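Local coordinates for protein chinitase A (Streptomyces coelicolor, PDB 3EBV) that probably acts as an endochitinase that hydrolyses chitin, this chain being its family 18 glycosyl hydrolase catalytic domain with a TIM-barrel fold, at residues 95-100 / 130-135; 180-185 / 228-233. All coordinates share one frame; numbering follows the deposited sequence.

Contact 1 (95-100 / 130-135); sequences ASATNF and TQALRA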
ATOM      1  N   ALA A  95       4.740  25.330   2.390  1.00 15.68           N
ATOM      2  CA  ALA A  95       5.590  25.057   3.548  1.00 15.21           C
ATOM      3  C   ALA A  95       5.443  23.603   4.053  1.00 15.24           C
ATOM      4  O   ALA A  95       6.455  22.924   4.294  1.00 16.17           O
ATOM      5  CB  ALA A  95       5.295  26.048   4.666  1.00 16.17           C
ATOM      6  N   SER A  96       4.197  23.127   4.151  1.00 15.07           N
ATOM      7  CA  SER A  96       3.965  21.751   4.625  1.00 15.85           C
ATOM      8  C   SER A  96       4.428  20.724   3.579  1.00 14.87           C
ATOM      9  O   SER A  96       4.957  19.649   3.917  1.00 14.51           O
ATOM     10  CB  SER A  96       2.521  21.538   5.072  1.00 15.92           C
ATOM     11  OG  SER A  96       1.555  21.727   4.001  1.00 17.51           O
ATOM     12  N   ALA A  97       4.271  21.039   2.284  1.00 14.69           N
ATOM     13  CA  ALA A  97       4.877  20.192   1.246  1.00 14.05           C
ATOM     14  C   ALA A  97       6.431  20.044   1.365  1.00 13.98           C
ATOM     15  O   ALA A  97       7.000  18.945   1.228  1.00 14.26           O
ATOM     16  CB  ALA A  97       4.477  20.712  -0.163  1.00 14.53           C
ATOM     17  N   THR A  98       7.113  21.180   1.596  1.00 15.12           N
ATOM     18  CA  THR A  98       8.558  21.164   1.815  1.00 15.41           C
ATOM     19  C   THR A  98       8.937  20.427   3.114  1.00 14.07           C
ATOM     20  O   THR A  98       9.876  19.649   3.101  1.00 15.44           O
ATOM     21  CB  THR A  98       9.098  22.615   1.838  1.00 15.79           C
ATOM     22  OG1 THR A  98       8.896  23.156   0.538  1.00 18.20           O
ATOM     23  CG2 THR A  98      10.582  22.672   2.217  1.00 18.04           C
ATOM     24  N   ASN A  99       8.161  20.653   4.175  1.00 14.82           N
ATOM     25  CA  ASN A  99       8.419  19.943   5.452  1.00 14.88           C
ATOM     26  C   ASN A  99       8.219  18.436   5.298  1.00 15.03           C
ATOM     27  O   ASN A  99       8.961  17.630   5.857  1.00 14.84           O
ATOM     28  CB  ASN A  99       7.533  20.466   6.575  1.00 14.56           C
ATOM     29  CG  ASN A  99       7.845  21.916   6.946  1.00 15.58           C
ATOM     30  OD1 ASN A  99       8.943  22.408   6.633  1.00 20.79           O
ATOM     31  ND2 ASN A  99       6.881  22.602   7.516  1.00 16.15           N
ATOM     32  N   PHE A 100       7.219  18.051   4.498  1.00 14.46           N
ATOM     33  CA  PHE A 100       6.997  16.634   4.252  1.00 14.06           C
ATOM     34  C   PHE A 100       8.163  16.021   3.506  1.00 13.39           C
ATOM     35  O   PHE A 100       8.707  15.002   3.890  1.00 14.50           O
ATOM     36  CB  PHE A 100       5.721  16.480   3.398  1.00 13.03           C
ATOM     37  CG  PHE A 100       5.324  15.039   3.141  1.00 12.15           C
ATOM     38  CD1 PHE A 100       4.584  14.332   4.110  1.00 13.83           C
ATOM     39  CD2 PHE A 100       5.685  14.402   1.954  1.00 13.21           C
ATOM     40  CE1 PHE A 100       4.185  12.983   3.828  1.00 14.02           C
ATOM     41  CE2 PHE A 100       5.289  13.057   1.703  1.00 13.63           C
ATOM     42  CZ  PHE A 100       4.568  12.368   2.645  1.00 13.17           C
ATOM     43  N   THR A 130       1.256  16.757  -4.684  1.00 10.77           N
ATOM     44  CA  THR A 130       2.055  16.609  -5.905  1.00 11.14           C
ATOM     45  C   THR A 130       3.375  17.399  -5.738  1.00 10.51           C
ATOM     46  O   THR A 130       4.442  16.868  -6.020  1.00 11.75           O
ATOM     47  CB  THR A 130       1.272  17.106  -7.165  1.00 11.15           C
ATOM     48  OG1 THR A 130       0.077  16.290  -7.319  1.00 11.55           O
ATOM     49  CG2 THR A 130       2.138  17.002  -8.416  1.00 11.16           C
ATOM     50  N   GLN A 131       3.254  18.626  -5.228  1.00 12.16           N
ATOM     51  CA  GLN A 131       4.465  19.427  -5.011  1.00 12.29           C
ATOM     52  C   GLN A 131       5.410  18.708  -4.043  1.00 13.05           C
ATOM     53  O   GLN A 131       6.620  18.614  -4.305  1.00 13.43           O
ATOM     54  CB  GLN A 131       4.069  20.757  -4.436  1.00 12.03           C
ATOM     55  CG  GLN A 131       5.307  21.671  -4.132  1.00 12.06           C
ATOM     56  CD  GLN A 131       4.915  23.013  -3.552  1.00 12.45           C
ATOM     57  OE1 GLN A 131       3.801  23.526  -3.741  1.00 13.52           O
ATOM     58  NE2 GLN A 131       5.884  23.627  -2.829  1.00 14.83           N
ATOM     59  N   ALA A 132       4.836  18.173  -2.958  1.00 12.78           N
ATOM     60  CA  ALA A 132       5.646  17.471  -1.936  1.00 12.20           C
ATOM     61  C   ALA A 132       6.377  16.264  -2.527  1.00 12.29           C
ATOM     62  O   ALA A 132       7.567  16.026  -2.279  1.00 12.92           O
ATOM     63  CB  ALA A 132       4.783  17.056  -0.756  1.00 13.29           C
ATOM     64  N   LEU A 133       5.647  15.480  -3.318  1.00 11.39           N
ATOM     65  CA  LEU A 133       6.245  14.282  -3.887  1.00 11.85           C
ATOM     66  C   LEU A 133       7.355  14.601  -4.921  1.00 11.81           C
ATOM     67  O   LEU A 133       8.336  13.855  -5.034  1.00 13.38           O
ATOM     68  CB  LEU A 133       5.168  13.336  -4.500  1.00 11.76           C
ATOM     69  CG  LEU A 133       4.278  12.689  -3.428  1.00 12.00           C
ATOM     70  CD1 LEU A 133       3.141  11.926  -4.157  1.00 12.18           C
ATOM     71  CD2 LEU A 133       5.049  11.758  -2.494  1.00 12.16           C
ATOM     72  N   ARG A 134       7.162  15.676  -5.699  1.00 12.29           N
ATOM     73  CA  ARG A 134       8.242  16.080  -6.621  1.00 12.48           C
ATOM     74  C   ARG A 134       9.474  16.557  -5.855  1.00 13.81           C
ATOM     75  O   ARG A 134      10.591  16.241  -6.253  1.00 14.56           O
ATOM     76  CB  ARG A 134       7.738  17.173  -7.576  1.00 12.77           C
ATOM     77  CG  ARG A 134       6.704  16.655  -8.616  1.00 12.56           C
ATOM     78  CD  ARG A 134       7.250  15.570  -9.463  1.00 12.43           C
ATOM     79  NE  ARG A 134       6.274  15.152 -10.480  1.00 12.38           N
ATOM     80  CZ  ARG A 134       6.466  14.177 -11.376  1.00 13.02           C
ATOM     81  NH1 ARG A 134       7.584  13.443 -11.371  1.00 12.12           N
ATOM     82  NH2 ARG A 134       5.501  13.885 -12.265  1.00 13.08           N
ATOM     83  N   ALA A 135       9.243  17.287  -4.769  1.00 13.66           N
ATOM     84  CA  ALA A 135      10.396  17.727  -3.923  1.00 13.99           C
ATOM     85  C   ALA A 135      11.142  16.515  -3.349  1.00 15.67           C
ATOM     86  O   ALA A 135      12.380  16.436  -3.345  1.00 16.09           O
ATOM     87  CB  ALA A 135       9.914  18.642  -2.826  1.00 14.96           C
TER
HETATM   88  O   HOH W   1       7.938  21.921  -1.793  1.00 30.01           O
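Two outer helices of the TIM barrel pack side by side here: helix 94-111, which follows strand 77-84, and helix 126-140, which follows strand 115-120. Their short segments run roughly parallel, crossing at -34° with the axes 8.1 Å apart, a close approach made possible by an alanine on each helix at the crossing point.

The apolar contact centres on A97 and A132, which point at each other so that their CB atoms meet tip to tip at 3.7 Å. A132 CB also rests on the backbone of the partner helix, 3.5 Å from A97 O. One turn further on, F100 has CG anti to its backbone N (chi1 -176°), which swings the ring across toward helix 126-140; F100 CD2 lies 3.9 Å from A132 CB, approached obliquely. L133 CD2 sits more loosely beside the ring, 4.4 Å from F100 CE2. On the barrel side, F100 and L133 both touch I118 of strand 115-120, so the pair joins the helical layer to the wall, while V91 lies against F100 and A132.

The polar contacts lie along the partly exposed margin. Q131 is extended, and its chain passes A97 CB so that NE2 can bond S94 OG near the start of helix 94-111. Q131 NE2 also donates to a water 2.9 Å away, and that water lies 2.8 Å from T98 OG1.

Contact 2 (180-185 / 228-233); sequences YYNSGT and RAAGGG
N182 carries most of the grip between these two loops, using both its backbone and its side chain. N182 N gives a nearly straight bond (173°) to G232 O at 2.9 Å, although the donor stands above the carbonyl plane of G232. The N182 side chain, with CG anti to the carbonyl carbon, turns OD1 back toward 228-233. There N182 OD1 accepts from G231 N at 2.9 Å, in the carbonyl plane but with a clearly bent N-H (138°), and more weakly from G232 N at 3.5 Å. One oxygen thus spans two successive backbone N-H groups, and A230 CB packs against the same amide. The other end of the amide, ND2, lies in plane at the edge of the Y181 ring and donates to a water that in turn donates to A229 O.

Y181 fills the inner side of the contact. Y181 CB lies 3.4 Å from G232 O, and Y181 CD1 reaches 4.0 Å from A230 CB. CG takes the crowded position between backbone N and carbonyl carbon, so that the ring leads away from 228-233 to meet M269 and W271 of strand 267-271. G233 has backbone angles that call for glycine (phi 98°), and with G233 CA 4.0 Å from Y181 CB the chain comes close against the tyrosine. Beside it a second water donates to both Y180 O and G233 O.

Further out, Y180 is held by backbone bonding to G222 and its side chain packs on helix 199-210, whereas S183 is tied to T152 and Q196. Both loops leave the C-terminal ends of adjacent parallel strands, 175-179 and 219-224. In TIM barrels that end carries the active site, and Y181 beside W271 is consistent with the substrate cleft of family 18 chitinases.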
ATOM      1  N   TYR A 180      -9.292  -2.254  -0.642  1.00  8.91           N
ATOM      2  CA  TYR A 180     -10.625  -2.729  -1.085  1.00  8.65           C
ATOM      3  C   TYR A 180     -11.410  -3.314   0.111  1.00  9.70           C
ATOM      4  O   TYR A 180     -11.852  -4.495   0.112  1.00 10.11           O
ATOM      5  CB  TYR A 180     -10.473  -3.811  -2.183  1.00  8.63           C
ATOM      6  CG  TYR A 180      -9.908  -3.304  -3.487  1.00  8.55           C
ATOM      7  CD1 TYR A 180     -10.714  -3.163  -4.621  1.00  9.99           C
ATOM      8  CD2 TYR A 180      -8.543  -2.991  -3.598  1.00  8.02           C
ATOM      9  CE1 TYR A 180     -10.178  -2.741  -5.851  1.00  9.55           C
ATOM     10  CE2 TYR A 180      -8.014  -2.528  -4.792  1.00  8.27           C
ATOM     11  CZ  TYR A 180      -8.825  -2.412  -5.934  1.00  9.61           C
ATOM     12  OH  TYR A 180      -8.282  -1.943  -7.109  1.00  9.57           O
ATOM     13  N   TYR A 181     -11.483  -2.522   1.190  1.00  8.71           N
ATOM     14  CA  TYR A 181     -12.035  -3.039   2.456  1.00  9.41           C
ATOM     15  C   TYR A 181     -12.347  -1.872   3.374  1.00 10.46           C
ATOM     16  O   TYR A 181     -12.018  -0.720   3.079  1.00 10.76           O
ATOM     17  CB  TYR A 181     -11.064  -4.032   3.121  1.00 10.21           C
ATOM     18  CG  TYR A 181      -9.662  -3.495   3.364  1.00  8.41           C
ATOM     19  CD1 TYR A 181      -9.321  -2.844   4.565  1.00  9.25           C
ATOM     20  CD2 TYR A 181      -8.646  -3.730   2.454  1.00  9.55           C
ATOM     21  CE1 TYR A 181      -7.995  -2.374   4.789  1.00  9.45           C
ATOM     22  CE2 TYR A 181      -7.320  -3.297   2.684  1.00  9.58           C
ATOM     23  CZ  TYR A 181      -7.010  -2.625   3.847  1.00  9.49           C
ATOM     24  OH  TYR A 181      -5.735  -2.182   4.015  1.00 12.35           O
ATOM     25  N   ASN A 182     -13.032  -2.197   4.475  1.00 10.28           N
ATOM     26  CA  ASN A 182     -13.676  -1.163   5.343  1.00 10.62           C
ATOM     27  C   ASN A 182     -14.454  -0.152   4.521  1.00 10.98           C
ATOM     28  O   ASN A 182     -14.418   1.056   4.765  1.00 11.02           O
ATOM     29  CB  ASN A 182     -12.642  -0.409   6.228  1.00 10.03           C
ATOM     30  CG  ASN A 182     -11.960  -1.304   7.225  1.00 11.34           C
ATOM     31  OD1 ASN A 182     -12.602  -2.154   7.849  1.00 14.69           O
ATOM     32  ND2 ASN A 182     -10.644  -1.151   7.356  1.00 14.40           N
ATOM     33  N   SER A 183     -15.206  -0.658   3.547  1.00 10.58           N
ATOM     34  CA  SER A 183     -15.840   0.186   2.538  1.00 10.25           C
ATOM     35  C   SER A 183     -17.350  -0.055   2.427  1.00 10.39           C
ATOM     36  O   SER A 183     -17.769  -1.205   2.402  1.00 11.46           O
ATOM     37  CB  SER A 183     -15.223  -0.114   1.151  1.00 10.21           C
ATOM     38  OG  SER A 183     -15.806   0.707   0.165  1.00  9.93           O
ATOM     39  N   GLY A 184     -18.096   1.040   2.274  1.00 11.35           N
ATOM     40  CA  GLY A 184     -19.476   0.962   1.836  1.00 11.08           C
ATOM     41  C   GLY A 184     -19.512   0.526   0.357  1.00 11.34           C
ATOM     42  O   GLY A 184     -18.458   0.367  -0.312  1.00 10.91           O
ATOM     43  N   THR A 185     -20.718   0.369  -0.167  1.00 11.07           N
ATOM     44  CA  THR A 185     -20.836   0.023  -1.592  1.00 11.72           C
ATOM     45  C   THR A 185     -20.255   1.157  -2.445  1.00 11.65           C
ATOM     46  O   THR A 185     -20.223   2.341  -2.050  1.00 11.53           O
ATOM     47  CB  THR A 185     -22.290  -0.287  -2.008  1.00 12.11           C
ATOM     48  OG1 THR A 185     -23.096   0.856  -1.718  1.00 14.24           O
ATOM     49  CG2 THR A 185     -22.824  -1.532  -1.274  1.00 12.68           C
ATOM     50  N   ARG A 228      -9.792 -10.685  11.277  1.00 13.25           N
ATOM     51  CA  ARG A 228      -9.369  -9.876  12.456  1.00 13.60           C
ATOM     52  C   ARG A 228      -8.752  -8.534  12.043  1.00 13.79           C
ATOM     53  O   ARG A 228      -8.623  -7.618  12.851  1.00 14.85           O
ATOM     54  CB  ARG A 228      -8.430 -10.657  13.366  1.00 14.75           C
ATOM     55  CG  ARG A 228      -9.070 -11.894  13.971  1.00 18.78           C
ATOM     56  CD  ARG A 228      -8.113 -12.549  14.961  1.00 25.84           C
ATOM     57  NE  ARG A 228      -8.517 -13.925  15.236  1.00 31.53           N
ATOM     58  CZ  ARG A 228      -9.381 -14.281  16.185  1.00 36.64           C
ATOM     59  NH1 ARG A 228      -9.925 -13.361  16.987  1.00 38.06           N
ATOM     60  NH2 ARG A 228      -9.692 -15.565  16.346  1.00 38.32           N
ATOM     61  N   ALA A 229      -8.377  -8.437  10.767  1.00 12.55           N
ATOM     62  CA  ALA A 229      -7.554  -7.306  10.282  1.00 12.04           C
ATOM     63  C   ALA A 229      -8.360  -6.082   9.856  1.00 12.68           C
ATOM     64  O   ALA A 229      -7.781  -5.034   9.587  1.00 13.86           O
ATOM     65  CB  ALA A 229      -6.638  -7.772   9.128  1.00 12.90           C
ATOM     66  N   ALA A 230      -9.679  -6.241   9.698  1.00 12.05           N
ATOM     67  CA  ALA A 230     -10.535  -5.158   9.242  1.00 12.72           C
ATOM     68  C   ALA A 230     -11.968  -5.405   9.701  1.00 13.96           C
ATOM     69  O   ALA A 230     -12.312  -6.561   9.979  1.00 16.39           O
ATOM     70  CB  ALA A 230     -10.480  -5.052   7.687  1.00 13.65           C
ATOM     71  N   GLY A 231     -12.775  -4.355   9.717  1.00 14.52           N
ATOM     72  CA  GLY A 231     -14.176  -4.470  10.129  1.00 15.14           C
ATOM     73  C   GLY A 231     -15.044  -5.090   9.044  1.00 15.82           C
ATOM     74  O   GLY A 231     -16.140  -5.592   9.318  1.00 18.51           O
ATOM     75  N   GLY A 232     -14.563  -5.048   7.800  1.00 13.19           N
ATOM     76  CA  GLY A 232     -15.289  -5.668   6.689  1.00 13.09           C
ATOM     77  C   GLY A 232     -14.399  -5.702   5.464  1.00 11.79           C
ATOM     78  O   GLY A 232     -13.413  -4.958   5.389  1.00 10.91           O
ATOM     79  N   GLY A 233     -14.774  -6.554   4.502  1.00 11.98           N
ATOM     80  CA  GLY A 233     -14.040  -6.666   3.234  1.00 11.54           C
ATOM     81  C   GLY A 233     -13.046  -7.803   3.128  1.00 11.35           C
ATOM     82  O   GLY A 233     -12.448  -8.014   2.049  1.00 11.47           O
TER
HETATM   83  O   HOH W   2     -13.284  -6.808  -0.319  1.00 10.79           O
HETATM   84  O   HOH W   3      -8.452  -2.398   8.845  1.00 19.43           O

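How the contacts relate
Both contacts join neighbouring elements of one barrel, but in different layers: contact 1 pairs two helices of the outer layer, about 20 Å from the chain centre, whereas contact 2 ties two loops at the C-terminal rim of the strands, about 15 Å from it. Their centres are 31 Å apart and they share no element. Contact 1 is the more buried, apolar side chains meeting directly, two alanines at the centre, with water confined to its margin. Contact 2 is only partly buried and largely polar, relying on backbone groups, one asparagine amide, glycines and two bridging waters. It belongs to the loops around the barrel mouth, where family 18 enzymes probably bind substrate; contact 1 lies outside.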